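Local coordinates for protein lipase (Acinetobacter baumannii, PDB 4OPM) that probably hydrolyses ester bonds of triacylglycerols or related lipids, as a putative lipase with the alpha/beta hydrolase fold, at residues Ser139-Asp144 with Leu238-Lys243; Gly147-Ala152 with Val250-Glu255; Thr154-Asp159 with Asp245-Val250; Ser225-Thr230 with Lys257-Asn262. One frame throughout, in Å; residues are numbered along the deposited sequence. Where two conformers were deposited one is given.

Contact 1 is the core of the set: two neighbouring parallel strands, all touching residues buried, joined by backbone bonds and apolar side chains. Contacts 2 and 3 are partly exposed and lie beyond the strand ends, where the chain after strand 137-143 meets the chain after strand 237-242. They share Val250, but contact 2 works through a carboxylate gripping backbone N-H groups and contact 3 through one threonine hydroxyl. Contact 4, also buried, again uses helix 251-259, at its other end, and joins it to helix 223-231 by apolar side chains and bridging water. Trp241 of contact 1 packs on Val252 of contact 2, whereas contacts 3 and 4 do not touch.

Contact 1: Ser139-Asp144 with Leu238-Lys243; sequences SLFLVD and LILWGK
Leu142 and Leu238 carry the middle of the backbone pairing: Leu142 N donates to Leu238 O at 2.8 Å, while Leu238 N gives its hydrogen to Leu140 O. The alternation continues with Leu240 N to Leu142 O at 2.9 Å and Asp144 N to Leu240 O at 3.0 Å. The strand axes run only 10° from parallel, and the CA-H groups of Phe141, Ile239 and Val143 make longer contacts to the same carbonyl oxygens.

Apolar contacts gather on the face of Phe141, Val143, Leu238 and Leu240. Phe141 lies beside both leucines, pointing the same way; its rim atom CE1 meets Leu238 CD2 at 3.6 Å and Leu240 CB at 3.7 Å. Val143 CG2 covers one face of the Phe141 ring, toward its rim.

A third group forms where the first strand ends. Asp144 has left-handed backbone angles, and its CA lies over the six-membered ring of Trp241, 3.4 Å from the centroid and 3° off the normal, a CH-pi contact. Asp144 OD2 accepts from Gly242 N at 3.1 Å through the syn lone pair, almost straight at 176°. The indole NE1 donates to Ile248 O.

Adjacent parallel strands of this kind belong to the alpha/beta hydrolase sheet; Asp144 touches His274, which with Ser120 and Asp245 probably forms the catalytic triad.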
loop_
_atom_site.group_PDB
_atom_site.type_symbol
_atom_site.label_atom_id
_atom_site.label_comp_id
_atom_site.label_asym_id
_atom_site.label_seq_id
_atom_site.Cartn_x
_atom_site.Cartn_y
_atom_site.Cartn_z
ATOM N N SER A 139 -10.376 5.231 10.610
ATOM C CA SER A 139 -9.565 6.313 10.044
ATOM C C SER A 139 -8.950 5.844 8.755
ATOM O O SER A 139 -8.868 4.635 8.503
ATOM C CB SER A 139 -8.468 6.759 11.021
ATOM O OG SER A 139 -7.377 5.850 11.042
ATOM N N LEU A 140 -8.491 6.808 7.958
ATOM C CA LEU A 140 -7.863 6.540 6.674
ATOM C C LEU A 140 -6.532 7.290 6.568
ATOM O O LEU A 140 -6.466 8.474 6.894
ATOM C CB LEU A 140 -8.839 6.992 5.580
ATOM C CG LEU A 140 -8.777 6.330 4.206
ATOM C CD1 LEU A 140 -9.116 4.823 4.284
ATOM C CD2 LEU A 140 -9.776 6.994 3.271
ATOM N N PHE A 141 -5.479 6.602 6.120
ATOM C CA PHE A 141 -4.182 7.235 5.933
ATOM C C PHE A 141 -3.784 6.961 4.497
ATOM O O PHE A 141 -3.597 5.806 4.115
ATOM C CB PHE A 141 -3.136 6.749 6.947
ATOM C CG PHE A 141 -1.736 7.312 6.792
ATOM C CD1 PHE A 141 -1.529 8.593 6.278
ATOM C CD2 PHE A 141 -0.625 6.581 7.210
ATOM C CE1 PHE A 141 -0.236 9.115 6.152
ATOM C CE2 PHE A 141 0.663 7.112 7.109
ATOM C CZ PHE A 141 0.853 8.375 6.586
ATOM N N LEU A 142 -3.758 8.011 3.680
ATOM C CA LEU A 142 -3.465 7.885 2.263
ATOM C C LEU A 142 -2.063 8.371 1.967
ATOM O O LEU A 142 -1.765 9.549 2.131
ATOM C CB LEU A 142 -4.496 8.662 1.431
ATOM C CG LEU A 142 -5.979 8.250 1.617
ATOM C CD1 LEU A 142 -6.924 9.204 0.874
ATOM C CD2 LEU A 142 -6.218 6.795 1.171
ATOM N N VAL A 143 -1.212 7.457 1.510
ATOM C CA VAL A 143 0.174 7.775 1.179
ATOM C C VAL A 143 0.328 7.696 -0.341
ATOM O O VAL A 143 0.355 6.591 -0.883
ATOM C CB VAL A 143 1.191 6.850 1.914
ATOM C CG1 VAL A 143 2.630 7.309 1.639
ATOM C CG2 VAL A 143 0.915 6.784 3.426
ATOM N N ASP A 144 0.434 8.854 -1.025
ATOM C CA ASP A 144 0.565 8.935 -2.501
ATOM C C ASP A 144 -0.465 7.991 -3.164
ATOM O O ASP A 144 -0.114 7.136 -3.984
ATOM C CB ASP A 144 2.003 8.602 -2.933
ATOM C CG ASP A 144 3.016 9.558 -2.317
ATOM O OD1 ASP A 144 3.232 9.480 -1.091
ATOM O OD2 ASP A 144 3.528 10.442 -3.052
ATOM N N LEU A 238 -5.825 11.277 6.966
ATOM C CA LEU A 238 -4.502 11.854 6.901
ATOM C C LEU A 238 -3.970 11.591 5.497
ATOM O O LEU A 238 -4.068 10.464 5.003
ATOM C CB LEU A 238 -3.578 11.257 7.984
ATOM C CG LEU A 238 -2.138 11.799 8.040
ATOM C CD1 LEU A 238 -2.117 13.296 8.401
ATOM C CD2 LEU A 238 -1.305 11.018 9.044
ATOM N N ILE A 239 -3.444 12.631 4.850
ATOM C CA ILE A 239 -2.895 12.522 3.492
ATOM C C ILE A 239 -1.441 12.881 3.561
ATOM O O ILE A 239 -1.104 13.942 4.079
ATOM C CB ILE A 239 -3.656 13.444 2.483
ATOM C CG1 ILE A 239 -5.170 13.121 2.425
ATOM C CG2 ILE A 239 -3.024 13.421 1.067
ATOM C CD1 ILE A 239 -6.032 14.326 1.972
ATOM N N LEU A 240 -0.581 12.038 2.997
ATOM C CA LEU A 240 0.852 12.324 2.969
ATOM C C LEU A 240 1.379 12.042 1.564
ATOM O O LEU A 240 1.012 11.047 0.948
ATOM C CB LEU A 240 1.610 11.524 4.044
ATOM C CG LEU A 240 3.076 11.902 4.248
ATOM C CD1 LEU A 240 3.482 11.765 5.708
ATOM C CD2 LEU A 240 3.992 11.053 3.358
ATOM N N TRP A 241 2.217 12.953 1.048
ATOM C CA TRP A 241 2.775 12.833 -0.289
ATOM C C TRP A 241 4.256 13.115 -0.316
ATOM O O TRP A 241 4.767 13.873 0.508
ATOM C CB TRP A 241 2.105 13.876 -1.213
ATOM C CG TRP A 241 1.568 13.307 -2.490
ATOM C CD1 TRP A 241 2.194 13.258 -3.707
ATOM C CD2 TRP A 241 0.321 12.636 -2.650
ATOM N NE1 TRP A 241 1.387 12.621 -4.627
ATOM C CE2 TRP A 241 0.232 12.226 -4.001
ATOM C CE3 TRP A 241 -0.738 12.325 -1.774
ATOM C CZ2 TRP A 241 -0.892 11.555 -4.504
ATOM C CZ3 TRP A 241 -1.856 11.672 -2.280
ATOM C CH2 TRP A 241 -1.906 11.256 -3.615
ATOM N N GLY A 242 4.908 12.597 -1.345
ATOM C CA GLY A 242 6.276 12.965 -1.650
ATOM C C GLY A 242 6.179 14.075 -2.676
ATOM O O GLY A 242 5.500 13.916 -3.697
ATOM N N LYS A 243 6.810 15.236 -2.402
ATOM C CA LYS A 243 6.748 16.394 -3.303
ATOM C C LYS A 243 7.218 16.028 -4.725
ATOM O O LYS A 243 6.653 16.518 -5.699
ATOM C CB LYS A 243 7.613 17.531 -2.730
ATOM C CG LYS A 243 7.675 18.785 -3.612
ATOM C CD LYS A 243 6.922 19.949 -3.018
ATOM C CE LYS A 243 7.208 21.232 -3.756
ATOM N NZ LYS A 243 7.184 22.403 -2.842
#

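Contact 2: Gly147-Ala152 with Val250-Glu255; sequences GIFRSA and VEVANE
In this alpha/beta hydrolase fold the loop after strand 137-143 is gripped by a carboxylate from the helix after strand 237-242: Glu255 receives the backbone N-H groups of Arg150 and Ser151. Arg150 N donates to the syn lone pair of Glu255 OE2 at 2.9 Å, and Ser151 N reaches Glu255 OE1 at 2.8 Å. The Ser151 hydroxyl gives OE1 a second bond, Ser151 OG to Glu255 OE1 2.7 Å, arriving nearly along the C-O axis. Three donors thus fix the rotation of a buried carboxylate and probably stabilise its charge. Glu255 gets there with CG anti to its backbone N (chi1 -171°) and an extended chain.

Helix 251-259 packs on the sheet through Val252, whose CG1 touches both Trp241 and the Phe149 ring. Val252 CG1 sits over the centre of the Phe149 ring, 3.4 Å from the centroid and 10° off the normal, a CH-pi contact. Gly147 C lies over the opposite face, offset toward the rim, and Phe226 meets this ring edge-to-face. The exposed Arg150 guanidinium turns to a salt bridge with Asp224, while a water lies 2.9 Å from Glu255 OE2 and 2.8 Å from Ile148 O.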
loop_
_atom_site.group_PDB
_atom_site.type_symbol
_atom_site.label_atom_id
_atom_site.label_comp_id
_atom_site.label_asym_id
_atom_site.label_seq_id
_atom_site.Cartn_x
_atom_site.Cartn_y
_atom_site.Cartn_z
ATOM N N GLY A 147 -6.344 7.005 -7.508
ATOM C CA GLY A 147 -7.700 7.503 -7.640
ATOM C C GLY A 147 -7.877 8.056 -9.034
ATOM O O GLY A 147 -7.008 7.866 -9.888
ATOM N N ILE A 148 -8.983 8.747 -9.274
ATOM C CA ILE A 148 -9.247 9.325 -10.603
ATOM C C ILE A 148 -9.436 10.814 -10.373
ATOM O O ILE A 148 -10.444 11.236 -9.801
ATOM C CB ILE A 148 -10.422 8.634 -11.362
ATOM C CG1 ILE A 148 -10.319 7.087 -11.250
ATOM C CG2 ILE A 148 -10.396 9.083 -12.812
ATOM C CD1 ILE A 148 -11.492 6.254 -11.893
ATOM N N PHE A 149 -8.429 11.601 -10.783
ATOM C CA PHE A 149 -8.316 13.005 -10.435
ATOM C C PHE A 149 -8.397 13.985 -11.592
ATOM O O PHE A 149 -7.826 13.739 -12.650
ATOM C CB PHE A 149 -6.957 13.202 -9.728
ATOM C CG PHE A 149 -6.688 12.242 -8.583
ATOM C CD1 PHE A 149 -7.350 12.382 -7.366
ATOM C CD2 PHE A 149 -5.762 11.210 -8.717
ATOM C CE1 PHE A 149 -7.109 11.495 -6.308
ATOM C CE2 PHE A 149 -5.513 10.324 -7.656
ATOM C CZ PHE A 149 -6.191 10.471 -6.458
ATOM N N ARG A 150 -9.024 15.146 -11.341
ATOM C CA ARG A 150 -9.084 16.250 -12.299
ATOM C C ARG A 150 -7.721 16.924 -12.404
ATOM O O ARG A 150 -7.380 17.436 -13.468
ATOM C CB ARG A 150 -10.136 17.291 -11.885
ATOM C CG ARG A 150 -11.555 16.779 -11.986
ATOM C CD ARG A 150 -12.584 17.872 -11.767
ATOM N NE ARG A 150 -13.784 17.326 -11.132
ATOM C CZ ARG A 150 -14.759 16.684 -11.775
ATOM N NH1 ARG A 150 -14.701 16.511 -13.091
ATOM N NH2 ARG A 150 -15.799 16.207 -11.102
ATOM N N SER A 151 -6.940 16.917 -11.300
ATOM C CA SER A 151 -5.636 17.588 -11.230
ATOM C C SER A 151 -4.483 16.673 -11.696
ATOM O O SER A 151 -3.316 17.078 -11.621
ATOM C CB SER A 151 -5.380 18.130 -9.824
ATOM O OG SER A 151 -5.228 17.090 -8.875
ATOM N N ALA A 152 -4.828 15.463 -12.232
ATOM C CA ALA A 152 -3.868 14.489 -12.760
ATOM C C ALA A 152 -2.974 15.148 -13.803
ATOM O O ALA A 152 -3.478 15.815 -14.721
ATOM C CB ALA A 152 -4.608 13.315 -13.377
ATOM N N VAL A 250 1.903 15.646 -6.990
ATOM C CA VAL A 250 1.612 16.203 -5.671
ATOM C C VAL A 250 0.298 17.045 -5.626
ATOM O O VAL A 250 -0.350 17.056 -4.580
ATOM C CB VAL A 250 2.843 16.987 -5.121
ATOM C CG1 VAL A 250 3.128 18.257 -5.929
ATOM C CG2 VAL A 250 2.695 17.294 -3.629
ATOM N N GLU A 251 -0.114 17.697 -6.736
ATOM C CA GLU A 251 -1.349 18.516 -6.772
ATOM C C GLU A 251 -2.592 17.716 -6.380
ATOM O O GLU A 251 -3.551 18.263 -5.833
ATOM C CB GLU A 251 -1.566 19.128 -8.173
ATOM C CG GLU A 251 -0.576 20.240 -8.499
ATOM C CD GLU A 251 0.832 19.820 -8.882
ATOM O OE1 GLU A 251 1.050 18.633 -9.224
ATOM O OE2 GLU A 251 1.729 20.690 -8.817
ATOM N N VAL A 252 -2.545 16.415 -6.642
ATOM C CA VAL A 252 -3.595 15.450 -6.341
ATOM C C VAL A 252 -3.857 15.400 -4.807
ATOM O O VAL A 252 -5.002 15.192 -4.419
ATOM C CB VAL A 252 -3.154 14.094 -6.945
ATOM C CG1 VAL A 252 -3.731 12.907 -6.207
ATOM C CG2 VAL A 252 -3.444 14.049 -8.444
ATOM N N ALA A 253 -2.819 15.615 -3.957
ATOM C CA ALA A 253 -2.981 15.639 -2.482
ATOM C C ALA A 253 -4.042 16.691 -2.063
ATOM O O ALA A 253 -4.888 16.415 -1.201
ATOM C CB ALA A 253 -1.649 15.931 -1.797
ATOM N N ASN A 254 -4.012 17.877 -2.700
ATOM C CA ASN A 254 -4.981 18.945 -2.410
ATOM C C ASN A 254 -6.360 18.579 -2.934
ATOM O O ASN A 254 -7.349 18.908 -2.295
ATOM C CB ASN A 254 -4.537 20.301 -2.967
ATOM C CG ASN A 254 -3.443 20.948 -2.156
ATOM O OD1 ASN A 254 -2.554 21.612 -2.700
ATOM N ND2 ASN A 254 -3.458 20.749 -0.837
ATOM N N GLU A 255 -6.431 17.871 -4.070
ATOM C CA GLU A 255 -7.714 17.427 -4.599
ATOM C C GLU A 255 -8.367 16.416 -3.616
ATOM O O GLU A 255 -9.546 16.570 -3.276
ATOM C CB GLU A 255 -7.543 16.823 -5.989
ATOM C CG GLU A 255 -8.874 16.555 -6.664
ATOM C CD GLU A 255 -8.804 16.060 -8.091
ATOM O OE1 GLU A 255 -7.735 16.189 -8.727
ATOM O OE2 GLU A 255 -9.843 15.578 -8.592
HETATM O O HOH W 1 -11.823 13.422 -8.716
#

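Contact 3: Thr154-Asp159 with Asp245-Val250; sequences TIYLKD and DKIINV
Thr154 and Ile247 form the tight part of the contact. Thr154 OG1 donates to Ile247 O at 2.7 Å, approaching from above the carbonyl plane, 41° out of it. A chi1 of 70° sets that hydroxyl between the backbone N and carbonyl carbon. Thr154 is the N-cap of helix 155-158, and its OG1 accepts a weak capping bond from Leu157 N at 3.3 Å. The other branch, Thr154 CG2, presses on Lys246 O at 3.4 Å and on Asn249 N at 3.6 Å; that buried amide has no hydrogen-bond partner in the model. Next to it Leu157 CD1 meets Ile248 CG2 at 3.8 Å, the two side chains crossing at about a right angle, and also touches Asn249 OD1, which accepts from Asn153 N.

The Tyr156 side is looser. Its ring presents an edge to Lys246 O, in plane, with Tyr156 CE2 3.7 Å away, and Ile247 CD1 comes obliquely to the same CE2 at 3.8 Å. Lys246 is exposed, its NZ bonded to Lys179 O.

Within 245-250, Asp245 OD1 accepts from Ile247 N, closing an Asx turn, and from Ile248 N, which extends it to an Asx motif, while OD2 bonds His274 ND1. The chemistry is consistent with a second-shell role: one hydroxyl ties a helix start to the turn that shapes the loop of Asp245, the probable triad acid.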
loop_
_atom_site.group_PDB
_atom_site.type_symbol
_atom_site.label_atom_id
_atom_site.label_comp_id
_atom_site.label_asym_id
_atom_site.label_seq_id
_atom_site.Cartn_x
_atom_site.Cartn_y
_atom_site.Cartn_z
ATOM N N THR A 154 0.383 13.444 -14.776
ATOM C CA THR A 154 1.478 12.535 -15.095
ATOM C C THR A 154 1.022 11.673 -16.253
ATOM O O THR A 154 -0.185 11.505 -16.442
ATOM C CB THR A 154 1.923 11.662 -13.914
ATOM O OG1 THR A 154 0.901 10.706 -13.632
ATOM C CG2 THR A 154 2.340 12.458 -12.684
ATOM N N ILE A 155 1.974 11.090 -16.990
ATOM C CA ILE A 155 1.671 10.226 -18.128
ATOM C C ILE A 155 0.932 8.944 -17.652
ATOM O O ILE A 155 0.081 8.435 -18.381
ATOM C CB ILE A 155 2.971 9.922 -18.939
ATOM C CG1 ILE A 155 2.674 9.452 -20.366
ATOM C CG2 ILE A 155 3.947 8.977 -18.209
ATOM C CD1 ILE A 155 2.168 10.548 -21.363
ATOM N N TYR A 156 1.228 8.448 -16.425
ATOM C CA TYR A 156 0.605 7.230 -15.886
ATOM C C TYR A 156 -0.872 7.431 -15.570
ATOM O O TYR A 156 -1.657 6.501 -15.757
ATOM C CB TYR A 156 1.361 6.736 -14.638
ATOM C CG TYR A 156 2.851 6.658 -14.883
ATOM C CD1 TYR A 156 3.393 5.648 -15.674
ATOM C CD2 TYR A 156 3.709 7.643 -14.405
ATOM C CE1 TYR A 156 4.757 5.604 -15.959
ATOM C CE2 TYR A 156 5.078 7.605 -14.674
ATOM C CZ TYR A 156 5.597 6.578 -15.450
ATOM O OH TYR A 156 6.934 6.518 -15.756
ATOM N N LEU A 157 -1.248 8.625 -15.086
ATOM C CA LEU A 157 -2.647 8.922 -14.757
ATOM C C LEU A 157 -3.441 9.269 -16.024
ATOM O O LEU A 157 -4.605 8.876 -16.145
ATOM C CB LEU A 157 -2.753 10.077 -13.730
ATOM C CG LEU A 157 -2.212 9.827 -12.308
ATOM C CD1 LEU A 157 -2.184 11.130 -11.511
ATOM C CD2 LEU A 157 -3.055 8.776 -11.560
ATOM N N LYS A 158 -2.821 10.033 -16.947
ATOM C CA LYS A 158 -3.464 10.473 -18.192
ATOM C C LYS A 158 -3.710 9.292 -19.134
ATOM O O LYS A 158 -4.759 9.233 -19.793
ATOM C CB LYS A 158 -2.642 11.568 -18.880
ATOM C CG LYS A 158 -2.714 12.916 -18.164
ATOM C CD LYS A 158 -1.941 13.988 -18.917
ATOM C CE LYS A 158 -2.076 15.344 -18.272
ATOM N NZ LYS A 158 -1.532 16.419 -19.141
ATOM N N ASP A 159 -2.769 8.344 -19.175
ATOM C CA ASP A 159 -2.895 7.136 -19.979
ATOM C C ASP A 159 -2.274 5.963 -19.209
ATOM O O ASP A 159 -1.065 5.726 -19.333
ATOM C CB ASP A 159 -2.286 7.300 -21.389
ATOM C CG ASP A 159 -2.468 6.088 -22.294
ATOM O OD1 ASP A 159 -3.062 5.081 -21.838
ATOM O OD2 ASP A 159 -1.993 6.134 -23.446
ATOM N N ASP A 245 7.000 13.089 -6.263
ATOM C CA ASP A 245 6.268 11.942 -6.824
ATOM C C ASP A 245 6.076 12.090 -8.349
ATOM O O ASP A 245 5.411 13.021 -8.802
ATOM C CB ASP A 245 4.903 11.782 -6.135
ATOM C CG ASP A 245 4.205 10.456 -6.400
ATOM O OD1 ASP A 245 4.432 9.858 -7.484
ATOM O OD2 ASP A 245 3.389 10.039 -5.557
ATOM N N LYS A 246 6.666 11.160 -9.124
ATOM C CA LYS A 246 6.595 11.133 -10.600
ATOM C C LYS A 246 5.410 10.328 -11.121
ATOM O O LYS A 246 5.063 10.434 -12.303
ATOM C CB LYS A 246 7.877 10.484 -11.162
ATOM C CG LYS A 246 9.126 11.354 -11.033
ATOM C CD LYS A 246 10.345 10.556 -11.467
ATOM C CE LYS A 246 11.589 11.399 -11.426
ATOM N NZ LYS A 246 12.808 10.570 -11.637
ATOM N N ILE A 247 4.839 9.470 -10.266
ATOM C CA ILE A 247 3.759 8.557 -10.639
ATOM C C ILE A 247 2.411 9.260 -10.511
ATOM O O ILE A 247 1.607 9.213 -11.439
ATOM C CB ILE A 247 3.824 7.237 -9.799
ATOM C CG1 ILE A 247 5.259 6.610 -9.795
ATOM C CG2 ILE A 247 2.761 6.219 -10.256
ATOM C CD1 ILE A 247 5.894 6.336 -11.179
ATOM N N ILE A 248 2.151 9.855 -9.338
ATOM C CA ILE A 248 0.926 10.589 -9.013
ATOM C C ILE A 248 1.388 11.953 -8.514
ATOM O O ILE A 248 1.952 12.045 -7.416
ATOM C CB ILE A 248 0.023 9.820 -8.003
ATOM C CG1 ILE A 248 -0.160 8.320 -8.421
ATOM C CG2 ILE A 248 -1.333 10.522 -7.863
ATOM C CD1 ILE A 248 -0.856 7.429 -7.410
ATOM N N ASN A 249 1.194 13.004 -9.336
ATOM C CA ASN A 249 1.680 14.356 -9.039
ATOM C C ASN A 249 1.072 14.909 -7.749
ATOM O O ASN A 249 -0.118 14.717 -7.479
ATOM C CB ASN A 249 1.447 15.316 -10.208
ATOM C CG ASN A 249 0.026 15.351 -10.696
ATOM O OD1 ASN A 249 -0.515 14.344 -11.178
ATOM N ND2 ASN A 249 -0.595 16.514 -10.602
ATOM N N VAL A 250 1.903 15.646 -6.990
ATOM C CA VAL A 250 1.612 16.203 -5.671
ATOM C C VAL A 250 0.298 17.045 -5.626
ATOM O O VAL A 250 -0.350 17.056 -4.580
ATOM C CB VAL A 250 2.843 16.987 -5.121
ATOM C CG1 VAL A 250 3.128 18.257 -5.929
ATOM C CG2 VAL A 250 2.695 17.294 -3.629
#

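Contact 4: Ser225-Thr230 with Lys257-Asn262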
loop_
_atom_site.group_PDB
_atom_site.type_symbol
_atom_site.label_atom_id
_atom_site.label_comp_id
_atom_site.label_asym_id
_atom_site.label_seq_id
_atom_site.Cartn_x
_atom_site.Cartn_y
_atom_site.Cartn_z
ATOM N N SER A 225 -17.055 9.954 -11.068
ATOM C CA SER A 225 -17.301 8.706 -10.324
ATOM C C SER A 225 -16.545 8.714 -9.002
ATOM O O SER A 225 -17.085 8.320 -7.964
ATOM C CB SER A 225 -16.865 7.482 -11.134
ATOM O OG SER A 225 -17.212 7.565 -12.504
ATOM N N PHE A 226 -15.294 9.190 -9.046
ATOM C CA PHE A 226 -14.423 9.241 -7.878
ATOM C C PHE A 226 -14.961 10.235 -6.849
ATOM O O PHE A 226 -14.879 9.962 -5.650
ATOM C CB PHE A 226 -12.998 9.592 -8.304
ATOM C CG PHE A 226 -11.992 9.478 -7.185
ATOM C CD1 PHE A 226 -11.594 8.234 -6.712
ATOM C CD2 PHE A 226 -11.426 10.617 -6.623
ATOM C CE1 PHE A 226 -10.667 8.132 -5.671
ATOM C CE2 PHE A 226 -10.487 10.516 -5.595
ATOM C CZ PHE A 226 -10.120 9.273 -5.122
ATOM N N ALA A 227 -15.545 11.364 -7.316
ATOM C CA ALA A 227 -16.148 12.370 -6.437
ATOM C C ALA A 227 -17.380 11.788 -5.729
ATOM O O ALA A 227 -17.598 12.077 -4.551
ATOM C CB ALA A 227 -16.520 13.611 -7.228
ATOM N N VAL A 228 -18.148 10.925 -6.428
ATOM C CA VAL A 228 -19.328 10.260 -5.858
ATOM C C VAL A 228 -18.867 9.305 -4.734
ATOM O O VAL A 228 -19.446 9.312 -3.645
ATOM C CB VAL A 228 -20.183 9.551 -6.949
ATOM C CG1 VAL A 228 -21.228 8.617 -6.335
ATOM C CG2 VAL A 228 -20.854 10.571 -7.870
ATOM N N LEU A 229 -17.801 8.534 -4.982
ATOM C CA LEU A 229 -17.248 7.620 -3.986
ATOM C C LEU A 229 -16.743 8.394 -2.743
ATOM O O LEU A 229 -17.111 8.049 -1.620
ATOM C CB LEU A 229 -16.105 6.775 -4.593
ATOM C CG LEU A 229 -15.186 6.020 -3.590
ATOM C CD1 LEU A 229 -15.949 4.906 -2.861
ATOM C CD2 LEU A 229 -13.940 5.467 -4.276
ATOM N N THR A 230 -15.887 9.409 -2.946
ATOM C CA THR A 230 -15.271 10.164 -1.841
ATOM C C THR A 230 -16.307 10.952 -1.024
ATOM O O THR A 230 -16.114 11.108 0.181
ATOM C CB THR A 230 -14.143 11.071 -2.324
ATOM O OG1 THR A 230 -14.640 11.954 -3.331
ATOM C CG2 THR A 230 -12.948 10.283 -2.847
ATOM N N LYS A 257 -7.868 16.236 -0.401
ATOM C CA LYS A 257 -8.252 17.063 0.737
ATOM C C LYS A 257 -9.620 17.724 0.465
ATOM O O LYS A 257 -10.486 17.680 1.332
ATOM C CB LYS A 257 -7.166 18.127 1.035
ATOM C CG LYS A 257 -7.590 19.264 1.999
ATOM C CD LYS A 257 -7.792 18.760 3.414
ATOM C CE LYS A 257 -8.012 19.866 4.410
ATOM N NZ LYS A 257 -9.408 20.364 4.373
ATOM N N ARG A 258 -9.822 18.284 -0.744
ATOM C CA ARG A 258 -11.081 18.931 -1.120
ATOM C C ARG A 258 -12.243 17.929 -1.191
ATOM O O ARG A 258 -13.367 18.271 -0.837
ATOM C CB ARG A 258 -10.939 19.640 -2.478
ATOM C CG ARG A 258 -10.035 20.878 -2.455
ATOM C CD ARG A 258 -10.161 21.721 -3.721
ATOM N NE ARG A 258 -9.732 21.026 -4.942
ATOM C CZ ARG A 258 -8.476 20.972 -5.385
ATOM N NH1 ARG A 258 -7.496 21.553 -4.700
ATOM N NH2 ARG A 258 -8.189 20.328 -6.510
ATOM N N LEU A 259 -11.963 16.685 -1.632
ATOM C CA LEU A 259 -12.971 15.648 -1.831
ATOM C C LEU A 259 -13.407 14.942 -0.546
ATOM O O LEU A 259 -14.546 14.464 -0.473
ATOM C CB LEU A 259 -12.465 14.597 -2.839
ATOM C CG LEU A 259 -12.385 15.046 -4.315
ATOM C CD1 LEU A 259 -11.661 14.003 -5.155
ATOM C CD2 LEU A 259 -13.781 15.319 -4.911
ATOM N N LEU A 260 -12.514 14.846 0.444
ATOM C CA LEU A 260 -12.827 14.142 1.684
ATOM C C LEU A 260 -13.166 15.114 2.808
ATOM O O LEU A 260 -12.311 15.895 3.233
ATOM C CB LEU A 260 -11.647 13.236 2.081
ATOM C CG LEU A 260 -11.308 12.116 1.083
ATOM C CD1 LEU A 260 -9.919 11.548 1.351
ATOM C CD2 LEU A 260 -12.363 11.001 1.109
ATOM N N LYS A 261 -14.429 15.043 3.289
ATOM C CA LYS A 261 -15.038 15.882 4.329
ATOM C C LYS A 261 -14.150 16.044 5.583
ATOM O O LYS A 261 -13.989 17.161 6.067
ATOM C CB LYS A 261 -16.397 15.268 4.741
ATOM C CG LYS A 261 -17.243 16.125 5.676
ATOM C CD LYS A 261 -18.535 15.410 6.056
ATOM C CE LYS A 261 -19.406 16.239 6.972
ATOM N NZ LYS A 261 -20.711 15.575 7.236
ATOM N N ASN A 262 -13.603 14.939 6.102
ATOM C CA ASN A 262 -12.829 14.957 7.338
ATOM C C ASN A 262 -11.340 14.697 7.119
ATOM O O ASN A 262 -10.658 14.161 7.988
ATOM C CB ASN A 262 -13.447 13.979 8.344
ATOM C CG ASN A 262 -14.815 14.468 8.796
ATOM O OD1 ASN A 262 -15.002 15.649 9.106
ATOM N ND2 ASN A 262 -15.823 13.600 8.765
HETATM O O HOH W 2 -16.254 13.088 2.200
HETATM O O HOH W 3 -16.386 14.196 -2.462
#
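The Phe226 ring is the flat group here: Leu259 CD1 touches its edge near the ring plane, 3.7 Å from Phe226 CD2, and Thr230 CG2, one turn further along its own helix, lies 3.7 Å above one face, offset toward the rim. Leu127 of helix 121-132 also packs against Phe226. With CG anti to the backbone N (chi1 -172°), Phe226 sends its ring to the Leu259 side chain, which it crosses at about a right angle.

Leu259 divides its two methyls between neighbours. While CD1 takes the ring edge, Leu259 CD2 reaches Ala227 CB at 4.0 Å, and further back Leu259 CB rests on Thr230 OG1 at 3.5 Å. Leu260, the first residue to leave the helix, adds CD2 against Thr230 CB at 3.9 Å, so that Thr230 meets two consecutive leucines, from directions about at right angles.

The polar groups are joined through water and not directly. One water donates to Leu259 O at 2.7 Å and lies 3.0 Å from Thr230 OG1, in a bond of undecided direction. A second water is 2.8 Å from Thr230 O and accepts from Lys261 N. Both lie around the C-terminal end of helix 251-259.

Helix 223-231 leads into strand 237-242 and helix 251-259 leaves it, while Leu260 also packs on Leu142 of the sheet. Two helices packed side by side, each from a beta-alpha-beta crossover that shares this parallel strand, are characteristic of the alpha/beta hydrolase fold.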